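Local coordinates for CELL WALL surface anchor family protein (Streptococcus pneumoniae, PDB 2Y1V), which is the major pilin RrgB, the backbone subunit that polymerises into the shaft of the pneumococcal pilus, at residues S8-K13 and G98-T103; A49-V54 and I113-S118; N60-E65 and A87-K92; V136-E141 and V152-T157. One frame throughout, in Å; residues are numbered along the deposited sequence.

Contact 1 (S8-K13 and G98-T103); sequences SVTVHK and GAKFNT
An antiparallel strand pair, 8-11 with 99-102, brings Val9 opposite Phe101 and Val11 opposite Ala99. Both are hydrogen-bonded pairs, and four backbone bonds zip them together: Val9 N to Phe101 O, Phe101 N to Val9 O at 2.7 Å, Val11 N to Ala99 O at 2.7 Å, and Ala99 N to Val11 O. On the face that carries the valines, CG2 of Val11 meets the Phe101 ring at its edge, in plane, 3.8 Å from CE2. Val11 has CG1 anti to its backbone N (chi1 -176°), which leaves CG2 as the branch turned to the ring. CG2 of Val9 reaches the methyl CG2 of Thr103 at 3.4 Å, the two side chains crossing at about a right angle.

This face is turned to the core of the N-terminal domain of the pilin: Trp55 of strand 52-57 meets Phe101 edge-to-face, and Ile138 and Ile140 lie on Val11 and Val9. Just past the pairing, NZ of Lys13 is linked covalently to CG of Asn156, the isopeptide bond of this domain. On the other face OG1 of Thr10 lies against the aliphatic start of Lys100, 3.3 Å from CG, while the lysine chain runs on away from the strand.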
loop_
_atom_site.group_PDB
_atom_site.type_symbol
_atom_site.label_atom_id
_atom_site.label_comp_id
_atom_site.label_asym_id
_atom_site.label_seq_id
_atom_site.Cartn_x
_atom_site.Cartn_y
_atom_site.Cartn_z
ATOM N N SER A 8 9.007 -27.317 -42.639
ATOM C CA SER A 8 8.756 -26.891 -41.269
ATOM C C SER A 8 9.988 -26.264 -40.631
ATOM O O SER A 8 11.118 -26.629 -40.951
ATOM C CB SER A 8 8.289 -28.047 -40.405
ATOM O OG SER A 8 9.398 -28.566 -39.693
ATOM N N VAL A 9 9.733 -25.331 -39.713
ATOM C CA VAL A 9 10.757 -24.644 -38.947
ATOM C C VAL A 9 10.364 -24.680 -37.476
ATOM O O VAL A 9 9.230 -24.374 -37.116
ATOM C CB VAL A 9 10.895 -23.181 -39.410
ATOM C CG1 VAL A 9 11.828 -22.417 -38.507
ATOM C CG2 VAL A 9 11.356 -23.116 -40.870
ATOM N N THR A 10 11.284 -25.074 -36.611
ATOM C CA THR A 10 10.965 -25.091 -35.199
ATOM C C THR A 10 11.848 -24.110 -34.455
ATOM O O THR A 10 13.078 -24.119 -34.593
ATOM C CB THR A 10 11.071 -26.507 -34.595
ATOM O OG1 THR A 10 10.159 -27.384 -35.271
ATOM C CG2 THR A 10 10.724 -26.481 -33.128
ATOM N N VAL A 11 11.212 -23.236 -33.684
ATOM C CA VAL A 11 11.946 -22.245 -32.910
ATOM C C VAL A 11 12.139 -22.753 -31.490
ATOM O O VAL A 11 11.177 -23.086 -30.812
ATOM C CB VAL A 11 11.193 -20.924 -32.855
ATOM C CG1 VAL A 11 12.027 -19.887 -32.132
ATOM C CG2 VAL A 11 10.854 -20.463 -34.253
ATOM N N HIS A 12 13.386 -22.849 -31.057
ATOM C CA HIS A 12 13.665 -23.209 -29.685
ATOM C C HIS A 12 14.167 -21.948 -29.042
ATOM O O HIS A 12 15.095 -21.308 -29.529
ATOM C CB HIS A 12 14.703 -24.329 -29.598
ATOM C CG HIS A 12 14.378 -25.520 -30.445
ATOM N ND1 HIS A 12 13.837 -26.679 -29.928
ATOM C CD2 HIS A 12 14.509 -25.726 -31.776
ATOM C CE1 HIS A 12 13.656 -27.552 -30.904
ATOM N NE2 HIS A 12 14.054 -26.997 -32.036
ATOM N N LYS A 13 13.524 -21.565 -27.960
ATOM C CA LYS A 13 13.868 -20.343 -27.304
ATOM C C LYS A 13 14.822 -20.728 -26.200
ATOM O O LYS A 13 14.475 -21.499 -25.309
ATOM C CB LYS A 13 12.614 -19.718 -26.734
ATOM C CG LYS A 13 12.560 -18.244 -26.902
ATOM C CD LYS A 13 13.733 -17.620 -26.261
ATOM C CE LYS A 13 13.824 -16.195 -26.673
ATOM N NZ LYS A 13 14.868 -15.588 -25.867
ATOM N N GLY A 98 9.719 -26.271 -28.091
ATOM C CA GLY A 98 9.783 -25.186 -29.087
ATOM C C GLY A 98 8.473 -24.895 -29.785
ATOM O O GLY A 98 7.423 -25.403 -29.387
ATOM N N ALA A 99 8.547 -24.055 -30.815
ATOM C CA ALA A 99 7.417 -23.720 -31.674
ATOM C C ALA A 99 7.652 -24.251 -33.088
ATOM O O ALA A 99 8.528 -23.764 -33.814
ATOM C CB ALA A 99 7.210 -22.230 -31.706
ATOM N N LYS A 100 6.858 -25.240 -33.478
ATOM C CA LYS A 100 7.024 -25.913 -34.757
ATOM C C LYS A 100 6.068 -25.363 -35.803
ATOM O O LYS A 100 4.889 -25.707 -35.817
ATOM C CB LYS A 100 6.813 -27.420 -34.599
ATOM C CG LYS A 100 6.990 -28.216 -35.891
ATOM C CD LYS A 100 6.353 -29.601 -35.795
ATOM C CE LYS A 100 6.392 -30.303 -37.145
ATOM N NZ LYS A 100 6.521 -31.777 -36.986
ATOM N N PHE A 101 6.582 -24.511 -36.679
ATOM C CA PHE A 101 5.767 -23.895 -37.721
ATOM C C PHE A 101 5.665 -24.774 -38.958
ATOM O O PHE A 101 6.614 -25.464 -39.337
ATOM C CB PHE A 101 6.348 -22.544 -38.132
ATOM C CG PHE A 101 6.232 -21.480 -37.071
ATOM C CD1 PHE A 101 5.066 -20.749 -36.930
ATOM C CD2 PHE A 101 7.300 -21.204 -36.220
ATOM C CE1 PHE A 101 4.957 -19.786 -35.961
ATOM C CE2 PHE A 101 7.204 -20.221 -35.255
ATOM C CZ PHE A 101 6.029 -19.511 -35.126
ATOM N N ASN A 102 4.511 -24.741 -39.596
ATOM C CA ASN A 102 4.379 -25.378 -40.882
ATOM C C ASN A 102 4.735 -24.357 -41.930
ATOM O O ASN A 102 4.045 -23.342 -42.071
ATOM C CB ASN A 102 2.956 -25.870 -41.103
ATOM C CG ASN A 102 2.759 -26.444 -42.481
ATOM O OD1 ASN A 102 3.676 -26.426 -43.312
ATOM N ND2 ASN A 102 1.563 -26.957 -42.739
ATOM N N THR A 103 5.807 -24.624 -42.667
ATOM C CA THR A 103 6.377 -23.632 -43.586
ATOM C C THR A 103 6.072 -23.939 -45.056
ATOM O O THR A 103 6.455 -23.184 -45.973
ATOM C CB THR A 103 7.894 -23.515 -43.376
ATOM O OG1 THR A 103 8.459 -24.831 -43.279
ATOM C CG2 THR A 103 8.189 -22.787 -42.086
#

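Contact 2 (A49-V54 and I113-S118); sequences AGVMFV and IYEIHS
Phe53 and Glu115 lie side by side in an antiparallel pairing of strands 52-54 and 113-115, part of a four-stranded sheet of the N-terminal domain. They form a non-hydrogen-bonded pair, and the phenyl ring is laid back over its neighbour: CA of Glu115 sits over one ring face, and CE1 of Phe53 comes 4.0 Å from CB of Glu115. Ring and carboxylate planes are turned 57° apart. The glutamate is fully stretched, with CG anti to its backbone N (chi1 -177°), and this carries it past the ring to Val51, whose CG1 touches CG of Glu115 at 3.6 Å and also borders the carboxylate carbon CD. The acid end thus passes along an apolar wall, and its OE1 lies close to NZ of Lys13, the amide nitrogen of the isopeptide link.

CD1 of Phe53 also packs on CG2 of Ile113 at 3.9 Å. On the opposite face of the sheet Val54 stands next to Tyr114, CG1 of the valine nearing CB of the tyrosine, whose ring leads away to put OH on OD1 of Asn60. The backbones are joined by Val54 N to Tyr114 O and Tyr114 N to Val54 O; beyond them Ile116 N gives a bond to Met52 O of 2.9 Å, the donor tilted 27° from the carbonyl plane.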
loop_
_atom_site.group_PDB
_atom_site.type_symbol
_atom_site.label_atom_id
_atom_site.label_comp_id
_atom_site.label_asym_id
_atom_site.label_seq_id
_atom_site.Cartn_x
_atom_site.Cartn_y
_atom_site.Cartn_z
ATOM N N ALA A 49 9.327 -22.610 -22.620
ATOM C CA ALA A 49 8.045 -22.486 -23.281
ATOM C C ALA A 49 7.428 -21.146 -22.931
ATOM O O ALA A 49 7.884 -20.461 -22.008
ATOM C CB ALA A 49 7.120 -23.595 -22.832
ATOM N N GLY A 50 6.358 -20.809 -23.648
ATOM C CA GLY A 50 5.600 -19.603 -23.388
ATOM C C GLY A 50 6.202 -18.336 -23.950
ATOM O O GLY A 50 5.930 -17.256 -23.445
ATOM N N VAL A 51 7.019 -18.454 -24.988
ATOM C CA VAL A 51 7.522 -17.283 -25.692
ATOM C C VAL A 51 6.833 -17.232 -27.053
ATOM O O VAL A 51 6.762 -18.245 -27.739
ATOM C CB VAL A 51 9.067 -17.345 -25.825
ATOM C CG1 VAL A 51 9.602 -16.283 -26.753
ATOM C CG2 VAL A 51 9.714 -17.232 -24.451
HETATM N N MSE A 52 6.305 -16.061 -27.428
HETATM C CA MSE A 52 5.584 -15.903 -28.704
HETATM C C MSE A 52 6.475 -15.480 -29.867
HETATM O O MSE A 52 7.251 -14.512 -29.764
HETATM C CB MSE A 52 4.446 -14.884 -28.576
HETATM C CG MSE A 52 3.700 -14.639 -29.896
HETATM SE SE MSE A 52 2.418 -16.081 -30.289
HETATM C CE MSE A 52 0.849 -15.341 -29.360
ATOM N N PHE A 53 6.324 -16.189 -30.983
ATOM C CA PHE A 53 7.100 -15.930 -32.192
ATOM C C PHE A 53 6.195 -15.713 -33.392
ATOM O O PHE A 53 5.208 -16.437 -33.591
ATOM C CB PHE A 53 8.106 -17.059 -32.445
ATOM C CG PHE A 53 9.391 -16.904 -31.673
ATOM C CD1 PHE A 53 10.431 -16.092 -32.159
ATOM C CD2 PHE A 53 9.548 -17.534 -30.454
ATOM C CE1 PHE A 53 11.613 -15.936 -31.446
ATOM C CE2 PHE A 53 10.701 -17.394 -29.729
ATOM C CZ PHE A 53 11.751 -16.578 -30.220
ATOM N N VAL A 54 6.515 -14.696 -34.183
ATOM C CA VAL A 54 5.675 -14.341 -35.313
ATOM C C VAL A 54 6.541 -14.099 -36.521
ATOM O O VAL A 54 7.667 -13.614 -36.408
ATOM C CB VAL A 54 4.766 -13.111 -35.028
ATOM C CG1 VAL A 54 5.573 -11.876 -34.952
ATOM C CG2 VAL A 54 3.725 -12.949 -36.122
ATOM N N ILE A 113 11.574 -13.890 -38.124
ATOM C CA ILE A 113 10.732 -14.248 -37.010
ATOM C C ILE A 113 11.094 -13.408 -35.785
ATOM O O ILE A 113 12.253 -13.377 -35.345
ATOM C CB ILE A 113 10.809 -15.747 -36.660
ATOM C CG1 ILE A 113 10.983 -16.586 -37.925
ATOM C CG2 ILE A 113 9.553 -16.167 -35.908
ATOM C CD1 ILE A 113 11.443 -17.994 -37.662
ATOM N N TYR A 114 10.092 -12.744 -35.229
ATOM C CA TYR A 114 10.291 -11.892 -34.065
ATOM C C TYR A 114 9.755 -12.510 -32.786
ATOM O O TYR A 114 8.825 -13.325 -32.807
ATOM C CB TYR A 114 9.591 -10.555 -34.270
ATOM C CG TYR A 114 10.305 -9.656 -35.237
ATOM C CD1 TYR A 114 10.163 -9.831 -36.606
ATOM C CD2 TYR A 114 11.118 -8.620 -34.782
ATOM C CE1 TYR A 114 10.815 -9.018 -37.490
ATOM C CE2 TYR A 114 11.770 -7.799 -35.664
ATOM C CZ TYR A 114 11.621 -8.008 -37.020
ATOM O OH TYR A 114 12.269 -7.191 -37.915
ATOM N N GLU A 115 10.361 -12.110 -31.669
ATOM C CA GLU A 115 9.830 -12.437 -30.362
ATOM C C GLU A 115 8.915 -11.287 -29.972
ATOM O O GLU A 115 9.275 -10.104 -30.117
ATOM C CB GLU A 115 10.948 -12.604 -29.337
ATOM C CG GLU A 115 10.465 -13.029 -27.939
ATOM C CD GLU A 115 11.607 -13.220 -26.938
ATOM O OE1 GLU A 115 12.712 -13.660 -27.335
ATOM O OE2 GLU A 115 11.392 -12.928 -25.744
ATOM N N ILE A 116 7.722 -11.624 -29.492
ATOM C CA ILE A 116 6.804 -10.579 -29.048
ATOM C C ILE A 116 6.543 -10.656 -27.557
ATOM O O ILE A 116 5.606 -11.326 -27.094
ATOM C CB ILE A 116 5.521 -10.556 -29.886
ATOM C CG1 ILE A 116 5.919 -10.379 -31.355
ATOM C CG2 ILE A 116 4.625 -9.415 -29.438
ATOM C CD1 ILE A 116 4.777 -10.501 -32.323
ATOM N N HIS A 117 7.418 -9.970 -26.820
ATOM C CA HIS A 117 7.449 -9.992 -25.364
ATOM C C HIS A 117 6.063 -9.713 -24.833
ATOM O O HIS A 117 5.633 -10.276 -23.845
ATOM C CB HIS A 117 8.382 -8.900 -24.848
ATOM C CG HIS A 117 9.839 -9.196 -25.027
ATOM N ND1 HIS A 117 10.602 -8.604 -26.010
ATOM C CD2 HIS A 117 10.681 -9.998 -24.333
ATOM C CE1 HIS A 117 11.848 -9.045 -25.929
ATOM N NE2 HIS A 117 11.925 -9.883 -24.914
ATOM N N SER A 118 5.382 -8.816 -25.519
ATOM C CA SER A 118 4.118 -8.318 -25.083
ATOM C C SER A 118 2.985 -9.342 -25.189
ATOM O O SER A 118 1.904 -9.100 -24.684
ATOM C CB SER A 118 3.779 -7.077 -25.910
ATOM O OG SER A 118 2.835 -6.289 -25.212
#

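Contact 3 (N60-E65 and A87-K92); sequences NEIIDE and ATAMKK
Met90, modelled as selenomethionine, lies along the backbone of 63-65 where the strand 61-63 gives way to a loop. Its amide N starts the contact with a bond to Ile63 O of 3.0 Å, with an N-H...O angle of 179° and the donor in the carbonyl plane. From there the side chain can be followed outward. CB lies 3.6 Å from Ile63 O and also close to the carbonyl carbon of Asp64. CG continues anti to the backbone N (chi1 -165°) and approaches CB of Glu65 at 4.2 Å. With the later torsions extended as well, SE arrives 4.0 Å from CA of Glu65. The terminal CE carries on beyond this segment to the strand 99-102, close to Asn102.

Nearby, CB of Ala89 meets CG2 of Ile62 at 3.5 Å, an apolar touch on which Leu70 also closes, and CB of Asp64 rests against Thr88 O at 3.4 Å. The carboxylate of Asp64 turns the other way, its OD1 accepting from the amides of Asn66 and Gln68 in the loop that follows. Met90 is the centre of an inverse gamma turn, just ahead of strand 91-93, and Trp55 packs on its side chain and on that of Ile63.

One straight backbone bond is therefore the sole hydrogen bond between the segments, and the rest is van der Waals contact, so this loop edge of the N-terminal domain relies here on shape and apolar burial rather than on charge pairs.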
loop_
_atom_site.group_PDB
_atom_site.type_symbol
_atom_site.label_atom_id
_atom_site.label_comp_id
_atom_site.label_asym_id
_atom_site.label_seq_id
_atom_site.Cartn_x
_atom_site.Cartn_y
_atom_site.Cartn_z
ATOM N N ASN A 60 9.810 -6.485 -42.646
ATOM C CA ASN A 60 9.323 -6.346 -41.281
ATOM C C ASN A 60 7.803 -6.247 -41.179
ATOM O O ASN A 60 7.258 -5.836 -40.154
ATOM C CB ASN A 60 10.019 -5.163 -40.615
ATOM C CG ASN A 60 11.531 -5.223 -40.781
ATOM O OD1 ASN A 60 12.142 -6.286 -40.608
ATOM N ND2 ASN A 60 12.141 -4.089 -41.120
ATOM N N GLU A 61 7.134 -6.651 -42.250
ATOM C CA GLU A 61 5.667 -6.714 -42.307
ATOM C C GLU A 61 5.144 -8.115 -41.983
ATOM O O GLU A 61 5.589 -9.108 -42.559
ATOM C CB GLU A 61 5.208 -6.298 -43.694
ATOM C CG GLU A 61 3.834 -6.742 -44.065
ATOM C CD GLU A 61 2.786 -5.669 -43.890
ATOM O OE1 GLU A 61 2.519 -5.270 -42.733
ATOM O OE2 GLU A 61 2.229 -5.234 -44.921
ATOM N N ILE A 62 4.193 -8.192 -41.059
ATOM C CA ILE A 62 3.661 -9.473 -40.602
ATOM C C ILE A 62 2.966 -10.243 -41.712
ATOM O O ILE A 62 2.189 -9.662 -42.495
ATOM C CB ILE A 62 2.668 -9.299 -39.447
ATOM C CG1 ILE A 62 3.416 -9.031 -38.137
ATOM C CG2 ILE A 62 1.782 -10.566 -39.301
ATOM C CD1 ILE A 62 2.504 -8.634 -36.987
ATOM N N ILE A 63 3.227 -11.553 -41.766
ATOM C CA ILE A 63 2.662 -12.397 -42.818
ATOM C C ILE A 63 1.819 -13.521 -42.242
ATOM O O ILE A 63 1.934 -13.852 -41.067
ATOM C CB ILE A 63 3.748 -13.028 -43.715
ATOM C CG1 ILE A 63 4.505 -14.129 -42.955
ATOM C CG2 ILE A 63 4.682 -11.979 -44.254
ATOM C CD1 ILE A 63 5.557 -14.833 -43.784
ATOM N N ASP A 64 0.961 -14.084 -43.083
ATOM C CA ASP A 64 0.205 -15.259 -42.730
ATOM C C ASP A 64 0.984 -16.441 -43.281
ATOM O O ASP A 64 2.093 -16.260 -43.800
ATOM C CB ASP A 64 -1.227 -15.209 -43.297
ATOM C CG ASP A 64 -1.287 -15.431 -44.809
ATOM O OD1 ASP A 64 -0.358 -16.023 -45.410
ATOM O OD2 ASP A 64 -2.295 -15.016 -45.411
ATOM N N GLU A 65 0.403 -17.638 -43.228
ATOM C CA GLU A 65 1.185 -18.827 -43.557
ATOM C C GLU A 65 1.362 -19.115 -45.053
ATOM O O GLU A 65 2.111 -20.003 -45.435
ATOM C CB GLU A 65 0.681 -20.050 -42.790
ATOM C CG GLU A 65 -0.753 -20.424 -43.071
ATOM C CD GLU A 65 -1.246 -21.511 -42.138
ATOM O OE1 GLU A 65 -1.645 -21.194 -40.991
ATOM O OE2 GLU A 65 -1.240 -22.688 -42.560
ATOM N N ALA A 87 -5.225 -11.310 -36.686
ATOM C CA ALA A 87 -5.735 -12.619 -36.283
ATOM C C ALA A 87 -5.151 -13.812 -37.042
ATOM O O ALA A 87 -4.944 -14.867 -36.450
ATOM C CB ALA A 87 -7.269 -12.638 -36.359
ATOM N N THR A 88 -4.894 -13.660 -38.338
ATOM C CA THR A 88 -4.401 -14.776 -39.150
ATOM C C THR A 88 -2.873 -14.805 -39.292
ATOM O O THR A 88 -2.331 -15.530 -40.140
ATOM C CB THR A 88 -5.000 -14.738 -40.568
ATOM O OG1 THR A 88 -4.624 -13.505 -41.202
ATOM C CG2 THR A 88 -6.527 -14.843 -40.522
ATOM N N ALA A 89 -2.176 -14.034 -38.468
ATOM C CA ALA A 89 -0.719 -13.991 -38.552
ATOM C C ALA A 89 -0.119 -15.347 -38.250
ATOM O O ALA A 89 -0.636 -16.092 -37.430
ATOM C CB ALA A 89 -0.132 -12.933 -37.605
HETATM N N MSE A 90 0.983 -15.649 -38.919
HETATM C CA MSE A 90 1.745 -16.840 -38.625
HETATM C C MSE A 90 2.545 -16.620 -37.329
HETATM O O MSE A 90 3.676 -16.142 -37.349
HETATM C CB MSE A 90 2.661 -17.158 -39.799
HETATM C CG MSE A 90 3.259 -18.551 -39.792
HETATM SE SE MSE A 90 4.519 -18.699 -41.283
HETATM C CE MSE A 90 4.892 -20.615 -41.179
ATOM N N LYS A 91 1.926 -16.965 -36.209
ATOM C CA LYS A 91 2.511 -16.779 -34.893
ATOM C C LYS A 91 2.208 -17.983 -34.018
ATOM O O LYS A 91 1.176 -18.608 -34.171
ATOM C CB LYS A 91 1.922 -15.537 -34.237
ATOM C CG LYS A 91 0.420 -15.597 -34.134
ATOM C CD LYS A 91 -0.141 -14.490 -33.257
ATOM C CE LYS A 91 -1.654 -14.432 -33.405
ATOM N NZ LYS A 91 -2.293 -15.630 -32.855
ATOM N N LYS A 92 3.103 -18.290 -33.090
ATOM C CA LYS A 92 2.913 -19.402 -32.189
ATOM C C LYS A 92 3.791 -19.239 -30.943
ATOM O O LYS A 92 4.890 -18.711 -31.025
ATOM C CB LYS A 92 3.246 -20.705 -32.921
ATOM C CG LYS A 92 2.722 -21.962 -32.258
ATOM C CD LYS A 92 3.049 -23.201 -33.060
ATOM C CE LYS A 92 2.497 -24.450 -32.344
ATOM N NZ LYS A 92 2.843 -25.722 -33.048
#

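Contact 4 (V136-E141 and V152-T157); sequences VPIEIE and VYPKNT
Ile138 drives its CD1 between Val152 and Pro154, and nearly everything that passes between these two segments is apolar. That methyl lies 3.5 Å from CG2 of Val152 and equally 3.5 Å from CD of Pro154, with CG of the proline ring close behind. CG1 of Ile138 is anti to the carbonyl carbon (chi1 -60°), and with the next torsion extended the branch extends out to both. Two residues to each side the same kind of touch recurs. CG2 of Val136 sits on CB of Pro154 at 3.7 Å, and CG2 of Ile140 comes 4.0 Å from CG1 of Val152, those two side chains at about a right angle. On Val152, CG1 faces mainly Ile140 and CG2 the CD1 of Ile138.

No hydrogen bond runs from one segment to the other, as expected for strands of two different sheets facing each other. In the N-terminal domain of the pilin, strand 138-142 edges the four-stranded sheet and bonds through its backbone to Ile113 and Tyr111, whereas the chain around Val152 bonds to Thr10 and His12 of the other sheet. Val11 fills in from that sheet, touching Val152 and Pro154.

Within 152-157 there is a polar link as well: NZ of Lys155 curls back to Tyr153 O at 2.7 Å. The ring of Tyr153 stacks on His12, and Asn156, two residues past Pro154, is the isopeptide asparagine.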
loop_
_atom_site.group_PDB
_atom_site.type_symbol
_atom_site.label_atom_id
_atom_site.label_comp_id
_atom_site.label_asym_id
_atom_site.label_seq_id
_atom_site.Cartn_x
_atom_site.Cartn_y
_atom_site.Cartn_z
ATOM N N VAL A 136 17.648 -12.498 -32.321
ATOM C CA VAL A 136 16.253 -12.135 -32.558
ATOM C C VAL A 136 16.329 -10.743 -33.171
ATOM O O VAL A 136 17.031 -9.888 -32.649
ATOM C CB VAL A 136 15.412 -12.051 -31.241
ATOM C CG1 VAL A 136 14.006 -11.582 -31.528
ATOM C CG2 VAL A 136 15.378 -13.377 -30.517
ATOM N N PRO A 137 15.627 -10.512 -34.290
ATOM C CA PRO A 137 14.794 -11.497 -34.971
ATOM C C PRO A 137 15.611 -12.536 -35.731
ATOM O O PRO A 137 16.708 -12.252 -36.222
ATOM C CB PRO A 137 14.010 -10.654 -35.971
ATOM C CG PRO A 137 14.939 -9.518 -36.303
ATOM C CD PRO A 137 15.636 -9.209 -34.990
ATOM N N ILE A 138 15.055 -13.738 -35.829
ATOM C CA ILE A 138 15.656 -14.789 -36.607
ATOM C C ILE A 138 15.525 -14.460 -38.094
ATOM O O ILE A 138 14.427 -14.162 -38.578
ATOM C CB ILE A 138 14.945 -16.116 -36.339
ATOM C CG1 ILE A 138 15.046 -16.483 -34.861
ATOM C CG2 ILE A 138 15.500 -17.219 -37.237
ATOM C CD1 ILE A 138 14.386 -17.787 -34.535
ATOM N N GLU A 139 16.644 -14.513 -38.811
ATOM C CA GLU A 139 16.624 -14.323 -40.251
ATOM C C GLU A 139 16.840 -15.668 -40.917
ATOM O O GLU A 139 17.917 -16.237 -40.835
ATOM C CB GLU A 139 17.703 -13.335 -40.684
ATOM C CG GLU A 139 17.597 -11.980 -40.000
ATOM C CD GLU A 139 18.882 -11.177 -40.088
ATOM O OE1 GLU A 139 19.884 -11.709 -40.620
ATOM O OE2 GLU A 139 18.891 -10.016 -39.616
ATOM N N ILE A 140 15.800 -16.187 -41.551
ATOM C CA ILE A 140 15.885 -17.466 -42.230
ATOM C C ILE A 140 15.368 -17.340 -43.656
ATOM O O ILE A 140 14.214 -16.938 -43.879
ATOM C CB ILE A 140 15.040 -18.541 -41.528
ATOM C CG1 ILE A 140 13.586 -18.103 -41.460
ATOM C CG2 ILE A 140 15.554 -18.813 -40.130
ATOM C CD1 ILE A 140 12.674 -19.189 -40.931
ATOM N N GLU A 141 16.215 -17.689 -44.617
ATOM C CA GLU A 141 15.801 -17.698 -46.015
ATOM C C GLU A 141 15.403 -19.119 -46.407
ATOM O O GLU A 141 16.094 -20.080 -46.061
ATOM C CB GLU A 141 16.923 -17.166 -46.913
ATOM C CG GLU A 141 16.495 -16.897 -48.342
ATOM C CD GLU A 141 17.672 -16.639 -49.268
ATOM O OE1 GLU A 141 18.805 -16.476 -48.769
ATOM O OE2 GLU A 141 17.469 -16.596 -50.497
ATOM N N VAL A 152 15.915 -23.648 -35.199
ATOM C CA VAL A 152 16.647 -22.392 -34.950
ATOM C C VAL A 152 16.735 -22.067 -33.446
ATOM O O VAL A 152 15.894 -22.513 -32.675
ATOM C CB VAL A 152 15.974 -21.226 -35.684
ATOM C CG1 VAL A 152 16.198 -21.356 -37.170
ATOM C CG2 VAL A 152 14.473 -21.189 -35.378
ATOM N N TYR A 153 17.733 -21.294 -33.019
ATOM C CA TYR A 153 17.940 -21.104 -31.573
ATOM C C TYR A 153 18.199 -19.673 -31.086
ATOM O O TYR A 153 19.343 -19.327 -30.740
ATOM C CB TYR A 153 19.052 -22.029 -31.055
ATOM C CG TYR A 153 18.777 -23.494 -31.297
ATOM C CD1 TYR A 153 19.014 -24.061 -32.544
ATOM C CD2 TYR A 153 18.271 -24.300 -30.300
ATOM C CE1 TYR A 153 18.766 -25.382 -32.790
ATOM C CE2 TYR A 153 18.015 -25.644 -30.541
ATOM C CZ TYR A 153 18.271 -26.166 -31.797
ATOM O OH TYR A 153 18.032 -27.479 -32.076
ATOM N N PRO A 154 17.132 -18.852 -31.031
ATOM C CA PRO A 154 17.110 -17.503 -30.478
ATOM C C PRO A 154 17.433 -17.508 -28.997
ATOM O O PRO A 154 17.078 -18.450 -28.303
ATOM C CB PRO A 154 15.653 -17.060 -30.694
ATOM C CG PRO A 154 14.899 -18.341 -30.874
ATOM C CD PRO A 154 15.842 -19.186 -31.647
ATOM N N LYS A 155 18.085 -16.451 -28.519
ATOM C CA LYS A 155 18.623 -16.468 -27.165
ATOM C C LYS A 155 18.070 -15.354 -26.310
ATOM O O LYS A 155 17.701 -14.312 -26.831
ATOM C CB LYS A 155 20.162 -16.417 -27.199
ATOM C CG LYS A 155 20.772 -17.533 -28.039
ATOM C CD LYS A 155 22.080 -17.104 -28.688
ATOM C CE LYS A 155 22.570 -18.134 -29.692
ATOM N NZ LYS A 155 21.784 -18.112 -30.952
ATOM N N ASN A 156 18.041 -15.576 -24.994
ATOM C CA ASN A 156 17.533 -14.589 -24.036
ATOM C C ASN A 156 18.204 -14.597 -22.669
ATOM O O ASN A 156 18.729 -15.608 -22.225
ATOM C CB ASN A 156 16.034 -14.798 -23.812
ATOM C CG ASN A 156 15.223 -14.595 -25.069
ATOM O OD1 ASN A 156 14.856 -13.484 -25.453
ATOM N N THR A 157 18.142 -13.455 -21.996
ATOM C CA THR A 157 18.459 -13.348 -20.577
ATOM C C THR A 157 17.149 -13.009 -19.868
ATOM O O THR A 157 16.202 -12.561 -20.505
ATOM C CB THR A 157 19.436 -12.201 -20.314
ATOM O OG1 THR A 157 18.943 -11.034 -20.975
ATOM C CG2 THR A 157 20.814 -12.525 -20.864
#

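How the contacts relate
Starting from the N terminus, strand 8-16 is laid down first, and contact 1 closes a long loop when 98-103 returns to it. Contact 3 is nested inside that loop and also inside the one closed by contact 2. Contacts 1 and 2 cross, since 49-54 lies within the first loop and 113-118 beyond it. Contact 4 follows in series and closes a short loop. Contacts 2, 3 and 4 all reach the four-stranded sheet; contacts 1 and 4 share the sheet holding 8-16 and 149-167. Lys13, Glu115 and Asn156 bring contacts 1, 2 and 4 together at the isopeptide bond, while contact 3 stays about 17 Å from contact 4, centre to centre.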